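Local coordinates for uncharacterized protein (Parabacteroides merdae, PDB 4R7F), which is of unknown function but carries three immunoglobulin-like beta-sandwich domains and a region related to the type 9 secretion system plug protein, at residues Q178-R190 with N372-G384. Residues are numbered along the deposited sequence; the frame is centred on the assembly and turned at random. Where two conformers were deposited one is given.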
loop_
_atom_site.group_PDB
_atom_site.type_symbol
_atom_site.label_atom_id
_atom_site.label_comp_id
_atom_site.label_asym_id
_atom_site.label_seq_id
_atom_site.Cartn_x
_atom_site.Cartn_y
_atom_site.Cartn_z
ATOM N N GLN A 178 -1.983 17.697 -25.548
ATOM C CA GLN A 178 -3.306 18.212 -25.196
ATOM C C GLN A 178 -4.341 17.630 -26.185
ATOM O O GLN A 178 -5.522 17.480 -25.872
ATOM C CB GLN A 178 -3.303 19.755 -25.143
ATOM C CG GLN A 178 -2.827 20.472 -26.400
ATOM C CD GLN A 178 -1.309 20.693 -26.486
ATOM O OE1 GLN A 178 -0.533 19.773 -26.722
ATOM N NE2 GLN A 178 -0.896 21.925 -26.341
ATOM N N THR A 179 -3.851 17.242 -27.349
ATOM C CA THR A 179 -4.660 16.667 -28.420
ATOM C C THR A 179 -4.477 15.162 -28.497
ATOM O O THR A 179 -5.420 14.458 -28.726
ATOM C CB THR A 179 -4.190 17.155 -29.823
ATOM O OG1 THR A 179 -3.653 18.469 -29.745
ATOM C CG2 THR A 179 -5.321 17.155 -30.782
ATOM N N ASP A 180 -3.237 14.671 -28.387
ATOM C CA ASP A 180 -2.927 13.255 -28.693
ATOM C C ASP A 180 -3.041 12.283 -27.513
ATOM O O ASP A 180 -2.918 11.077 -27.718
ATOM C CB ASP A 180 -1.509 13.121 -29.229
ATOM C CG ASP A 180 -1.263 13.930 -30.483
ATOM O OD1 ASP A 180 -2.222 14.420 -31.139
ATOM O OD2 ASP A 180 -0.071 14.073 -30.787
ATOM N N LEU A 181 -3.218 12.790 -26.292
ATOM C CA LEU A 181 -3.424 11.913 -25.115
ATOM C C LEU A 181 -4.903 11.862 -24.767
ATOM O O LEU A 181 -5.595 12.863 -24.890
ATOM C CB LEU A 181 -2.664 12.453 -23.899
ATOM C CG LEU A 181 -1.135 12.476 -24.023
ATOM C CD1 LEU A 181 -0.557 12.855 -22.675
ATOM C CD2 LEU A 181 -0.588 11.134 -24.503
ATOM N N LYS A 182 -5.389 10.693 -24.357
ATOM C CA LYS A 182 -6.704 10.584 -23.749
ATOM C C LYS A 182 -6.465 9.914 -22.395
ATOM O O LYS A 182 -5.883 8.827 -22.341
ATOM C CB LYS A 182 -7.627 9.720 -24.615
ATOM C CG LYS A 182 -7.738 10.204 -26.046
ATOM C CD LYS A 182 -8.773 9.391 -26.793
ATOM C CE LYS A 182 -8.866 9.804 -28.253
ATOM N NZ LYS A 182 -8.468 8.702 -29.153
ATOM N N ILE A 183 -6.966 10.518 -21.325
ATOM C CA ILE A 183 -6.722 10.055 -19.958
ATOM C C ILE A 183 -8.032 9.611 -19.312
ATOM O O ILE A 183 -9.016 10.331 -19.349
ATOM C CB ILE A 183 -6.179 11.205 -19.083
ATOM C CG1 ILE A 183 -5.113 12.032 -19.842
ATOM C CG2 ILE A 183 -5.701 10.671 -17.728
ATOM C CD1 ILE A 183 -3.692 11.682 -19.560
ATOM N N PHE A 184 -8.030 8.452 -18.676
ATOM C CA PHE A 184 -9.159 8.023 -17.859
ATOM C C PHE A 184 -8.676 7.766 -16.463
ATOM O O PHE A 184 -7.629 7.128 -16.273
ATOM C CB PHE A 184 -9.792 6.748 -18.407
ATOM C CG PHE A 184 -10.606 6.993 -19.635
ATOM C CD1 PHE A 184 -9.995 7.235 -20.830
ATOM C CD2 PHE A 184 -11.982 7.083 -19.561
ATOM C CE1 PHE A 184 -10.739 7.507 -21.967
ATOM C CE2 PHE A 184 -12.739 7.348 -20.699
ATOM C CZ PHE A 184 -12.108 7.561 -21.903
ATOM N N VAL A 185 -9.451 8.262 -15.498
ATOM C CA VAL A 185 -9.187 8.060 -14.085
ATOM C C VAL A 185 -10.369 7.367 -13.410
ATOM O O VAL A 185 -11.502 7.814 -13.491
ATOM C CB VAL A 185 -8.862 9.413 -13.417
ATOM C CG1 VAL A 185 -8.608 9.226 -11.948
ATOM C CG2 VAL A 185 -7.634 10.027 -14.085
ATOM N N TYR A 186 -10.101 6.263 -12.731
ATOM C CA TYR A 186 -11.159 5.463 -12.149
ATOM C C TYR A 186 -10.953 5.366 -10.667
ATOM O O TYR A 186 -9.854 5.043 -10.221
ATOM C CB TYR A 186 -11.146 4.049 -12.747
ATOM C CG TYR A 186 -11.358 4.002 -14.240
ATOM C CD1 TYR A 186 -12.633 3.973 -14.777
ATOM C CD2 TYR A 186 -10.301 3.952 -15.115
ATOM C CE1 TYR A 186 -12.850 3.906 -16.147
ATOM C CE2 TYR A 186 -10.505 3.900 -16.491
ATOM C CZ TYR A 186 -11.800 3.870 -17.001
ATOM O OH TYR A 186 -12.041 3.845 -18.368
ATOM N N GLN A 187 -12.018 5.624 -9.914
ATOM C CA GLN A 187 -12.007 5.445 -8.473
ATOM C C GLN A 187 -12.525 4.061 -8.162
ATOM O O GLN A 187 -13.577 3.665 -8.685
ATOM C CB GLN A 187 -12.918 6.470 -7.807
ATOM C CG GLN A 187 -12.931 6.472 -6.296
ATOM C CD GLN A 187 -13.986 7.423 -5.722
ATOM O OE1 GLN A 187 -15.072 7.519 -6.240
ATOM N NE2 GLN A 187 -13.656 8.123 -4.636
ATOM N N ASP A 188 -11.788 3.327 -7.322
ATOM C CA ASP A 188 -12.189 1.983 -6.867
ATOM C C ASP A 188 -12.759 1.118 -8.009
ATOM O O ASP A 188 -13.782 0.449 -7.853
ATOM C CB ASP A 188 -13.160 2.055 -5.669
ATOM C CG ASP A 188 -12.580 2.836 -4.487
ATOM O OD1 ASP A 188 -11.355 2.801 -4.314
ATOM O OD2 ASP A 188 -13.335 3.514 -3.750
ATOM N N ASN A 189 -12.086 1.159 -9.160
ATOM C CA ASN A 189 -12.467 0.360 -10.316
ATOM C C ASN A 189 -13.911 0.541 -10.818
ATOM O O ASN A 189 -14.499 -0.389 -11.365
ATOM C CB ASN A 189 -12.118 -1.111 -10.023
ATOM C CG ASN A 189 -10.623 -1.375 -10.225
ATOM O OD1 ASN A 189 -10.120 -1.330 -11.345
ATOM N ND2 ASN A 189 -9.914 -1.588 -9.142
ATOM N N ARG A 190 -14.457 1.742 -10.614
ATOM C CA ARG A 190 -15.834 2.063 -10.983
ATOM C C ARG A 190 -15.779 2.853 -12.264
ATOM O O ARG A 190 -15.013 3.834 -12.376
ATOM C CB ARG A 190 -16.503 2.922 -9.925
ATOM C CG ARG A 190 -16.922 2.153 -8.685
ATOM C CD ARG A 190 -17.313 3.073 -7.521
ATOM N NE ARG A 190 -18.329 4.038 -7.929
ATOM C CZ ARG A 190 -18.695 5.078 -7.193
ATOM N NH1 ARG A 190 -18.118 5.313 -6.028
ATOM N NH2 ARG A 190 -19.641 5.889 -7.625
ATOM N N ASN A 372 -9.009 4.979 -0.581
ATOM C CA ASN A 372 -9.530 4.614 -1.908
ATOM C C ASN A 372 -8.371 4.424 -2.837
ATOM O O ASN A 372 -7.256 4.842 -2.537
ATOM C CB ASN A 372 -10.424 5.721 -2.463
ATOM C CG ASN A 372 -11.743 5.812 -1.739
ATOM O OD1 ASN A 372 -12.480 4.820 -1.592
ATOM N ND2 ASN A 372 -12.041 6.984 -1.260
ATOM N N GLU A 373 -8.619 3.791 -3.968
ATOM C CA GLU A 373 -7.593 3.694 -4.997
ATOM C C GLU A 373 -8.057 4.395 -6.265
ATOM O O GLU A 373 -9.246 4.484 -6.514
ATOM C CB GLU A 373 -7.261 2.243 -5.297
ATOM C CG GLU A 373 -8.361 1.465 -5.992
ATOM C CD GLU A 373 -8.074 -0.012 -5.977
ATOM O OE1 GLU A 373 -8.100 -0.608 -4.878
ATOM O OE2 GLU A 373 -7.808 -0.563 -7.047
ATOM N N TYR A 374 -7.106 4.875 -7.056
ATOM C CA TYR A 374 -7.395 5.575 -8.287
ATOM C C TYR A 374 -6.453 5.073 -9.337
ATOM O O TYR A 374 -5.256 5.111 -9.138
ATOM C CB TYR A 374 -7.174 7.073 -8.117
ATOM C CG TYR A 374 -8.080 7.646 -7.091
ATOM C CD1 TYR A 374 -7.748 7.620 -5.751
ATOM C CD2 TYR A 374 -9.304 8.158 -7.438
ATOM C CE1 TYR A 374 -8.606 8.138 -4.787
ATOM C CE2 TYR A 374 -10.155 8.697 -6.477
ATOM C CZ TYR A 374 -9.822 8.671 -5.156
ATOM O OH TYR A 374 -10.734 9.153 -4.198
ATOM N N SER A 375 -6.995 4.607 -10.445
ATOM C CA SER A 375 -6.171 4.136 -11.549
ATOM C C SER A 375 -6.217 5.178 -12.689
ATOM O O SER A 375 -7.286 5.610 -13.101
ATOM C CB SER A 375 -6.659 2.779 -12.034
ATOM O OG SER A 375 -6.801 1.817 -10.997
ATOM N N ILE A 376 -5.045 5.568 -13.163
ATOM C CA ILE A 376 -4.842 6.595 -14.177
ATOM C C ILE A 376 -4.302 5.891 -15.406
ATOM O O ILE A 376 -3.251 5.260 -15.354
ATOM C CB ILE A 376 -3.833 7.618 -13.696
ATOM C CG1 ILE A 376 -4.339 8.241 -12.393
ATOM C CG2 ILE A 376 -3.596 8.709 -14.744
ATOM C CD1 ILE A 376 -3.246 8.916 -11.617
ATOM N N TYR A 377 -5.090 5.924 -16.470
ATOM C CA TYR A 377 -4.784 5.278 -17.735
ATOM C C TYR A 377 -4.499 6.374 -18.739
ATOM O O TYR A 377 -5.331 7.264 -18.934
ATOM C CB TYR A 377 -6.008 4.501 -18.252
ATOM C CG TYR A 377 -6.356 3.227 -17.503
ATOM C CD1 TYR A 377 -6.919 3.259 -16.243
ATOM C CD2 TYR A 377 -6.124 2.008 -18.067
ATOM C CE1 TYR A 377 -7.239 2.081 -15.562
ATOM C CE2 TYR A 377 -6.446 0.842 -17.422
ATOM C CZ TYR A 377 -7.008 0.882 -16.169
ATOM O OH TYR A 377 -7.314 -0.304 -15.550
ATOM N N VAL A 378 -3.356 6.268 -19.401
ATOM C CA VAL A 378 -2.908 7.237 -20.350
ATOM C C VAL A 378 -2.838 6.572 -21.726
ATOM O O VAL A 378 -2.003 5.733 -21.941
ATOM C CB VAL A 378 -1.513 7.753 -19.961
ATOM C CG1 VAL A 378 -1.003 8.726 -21.018
ATOM C CG2 VAL A 378 -1.543 8.414 -18.589
ATOM N N TYR A 379 -3.714 6.987 -22.634
ATOM C CA TYR A 379 -3.815 6.473 -23.976
ATOM C C TYR A 379 -3.252 7.496 -24.961
ATOM O O TYR A 379 -3.335 8.706 -24.733
ATOM C CB TYR A 379 -5.279 6.224 -24.331
ATOM C CG TYR A 379 -5.928 5.188 -23.490
ATOM C CD1 TYR A 379 -5.883 3.857 -23.841
ATOM C CD2 TYR A 379 -6.545 5.522 -22.315
ATOM C CE1 TYR A 379 -6.495 2.890 -23.060
ATOM C CE2 TYR A 379 -7.119 4.565 -21.514
ATOM C CZ TYR A 379 -7.113 3.257 -21.891
ATOM O OH TYR A 379 -7.684 2.303 -21.055
ATOM N N TYR A 380 -2.682 7.013 -26.063
ATOM C CA TYR A 380 -1.917 7.893 -26.947
ATOM C C TYR A 380 -2.384 7.662 -28.340
ATOM O O TYR A 380 -2.386 6.507 -28.800
ATOM C CB TYR A 380 -0.426 7.567 -26.882
ATOM C CG TYR A 380 0.464 8.206 -27.951
ATOM C CD1 TYR A 380 0.547 9.588 -28.074
ATOM C CD2 TYR A 380 1.326 7.441 -28.735
ATOM C CE1 TYR A 380 1.415 10.193 -28.988
ATOM C CE2 TYR A 380 2.198 8.034 -29.671
ATOM C CZ TYR A 380 2.225 9.416 -29.795
ATOM O OH TYR A 380 3.047 10.064 -30.693
ATOM N N ARG A 381 -2.776 8.753 -29.008
ATOM C CA ARG A 381 -3.165 8.685 -30.413
ATOM C C ARG A 381 -2.840 9.905 -31.250
ATOM O O ARG A 381 -3.635 10.846 -31.351
ATOM C CB ARG A 381 -4.622 8.380 -30.537
ATOM C CG ARG A 381 -4.954 7.988 -31.951
ATOM C CD ARG A 381 -6.224 7.233 -31.974
ATOM N NE ARG A 381 -6.707 7.140 -33.321
ATOM C CZ ARG A 381 -7.903 6.664 -33.628
ATOM N NH1 ARG A 381 -8.716 6.205 -32.674
ATOM N NH2 ARG A 381 -8.271 6.629 -34.892
ATOM N N PRO A 382 -1.672 9.880 -31.884
ATOM C CA PRO A 382 -1.265 11.007 -32.740
ATOM C C PRO A 382 -2.044 10.992 -34.056
ATOM O O PRO A 382 -2.632 9.966 -34.380
ATOM C CB PRO A 382 0.219 10.720 -32.992
ATOM C CG PRO A 382 0.305 9.218 -33.000
ATOM C CD PRO A 382 -0.767 8.725 -32.017
HETATM N N MSE A 383 -2.064 12.115 -34.779
HETATM C CA MSE A 383 -2.829 12.189 -36.035
HETATM C C MSE A 383 -2.389 11.067 -36.954
HETATM O O MSE A 383 -1.225 10.680 -37.017
HETATM C CB MSE A 383 -2.797 13.585 -36.684
HETATM C CG MSE A 383 -4.077 14.392 -36.382
HETATM SE SE MSE A 383 -5.684 13.596 -37.229
HETATM C CE MSE A 383 -5.069 13.455 -39.101
ATOM N N GLY A 384 -3.365 10.486 -37.637
ATOM C CA GLY A 384 -3.091 9.379 -38.546
ATOM C C GLY A 384 -2.953 7.990 -37.930
ATOM O O GLY A 384 -2.971 7.011 -38.667
HETATM O O HOH W 1 -6.014 11.367 -29.333
HETATM O O HOH W 2 -0.029 14.356 -33.926
HETATM O O HOH W 3 -9.391 2.136 -9.670
HETATM O O HOH W 4 -10.321 3.662 -20.246
HETATM O O HOH W 5 -8.185 0.028 -12.800
#
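Tyr186 turns its ring edge to the face of Tyr377 in an offset edge-to-face pair, planes at 88°, with CD2 of Tyr186 3.6 Å from CE1 of Tyr377. A water joins OH of Tyr186 to OH of Tyr379, whose side chain crosses that of Phe184 at about a right angle, CE2 4.0 Å from CD1 of Phe184. Paired backbone bonds lie beneath these rings: Tyr186 with Ser375, Phe184 with Tyr377 and Lys182 with Tyr379, a regular antiparallel ladder. On the opposite face Ile183 lies alongside Ile376 and Val378, and Val185 beside Ile376, all pointing the same way. There Gln187, its CG anti to the backbone N (chi1 -176°), lays CG 3.6 Å from CE2 of Tyr374 and gives NE2 to Tyr374 OH at 3.1 Å, a bent bond (138°); Asn193 and the Pro219 carbonyl also hold this amide, and Gln161 bonds the hydroxyl. A leucine in place of Tyr374 would probably leave Gln161 without its hydroxyl partner and Gln187 CG without the ring. Just beyond strand 181-187, Asp188 OD1 accepts Glu373 N at 2.9 Å, while Asp188 N bonds to Glu373 O. Strand 373-380 runs between 181-187 and 389-397; Leu181, Ile183 and Val185 pack on strand 207-219, and Leu181, Ile183 and Tyr374 on strand 160-168 of the facing sheet, completing a beta-sandwich.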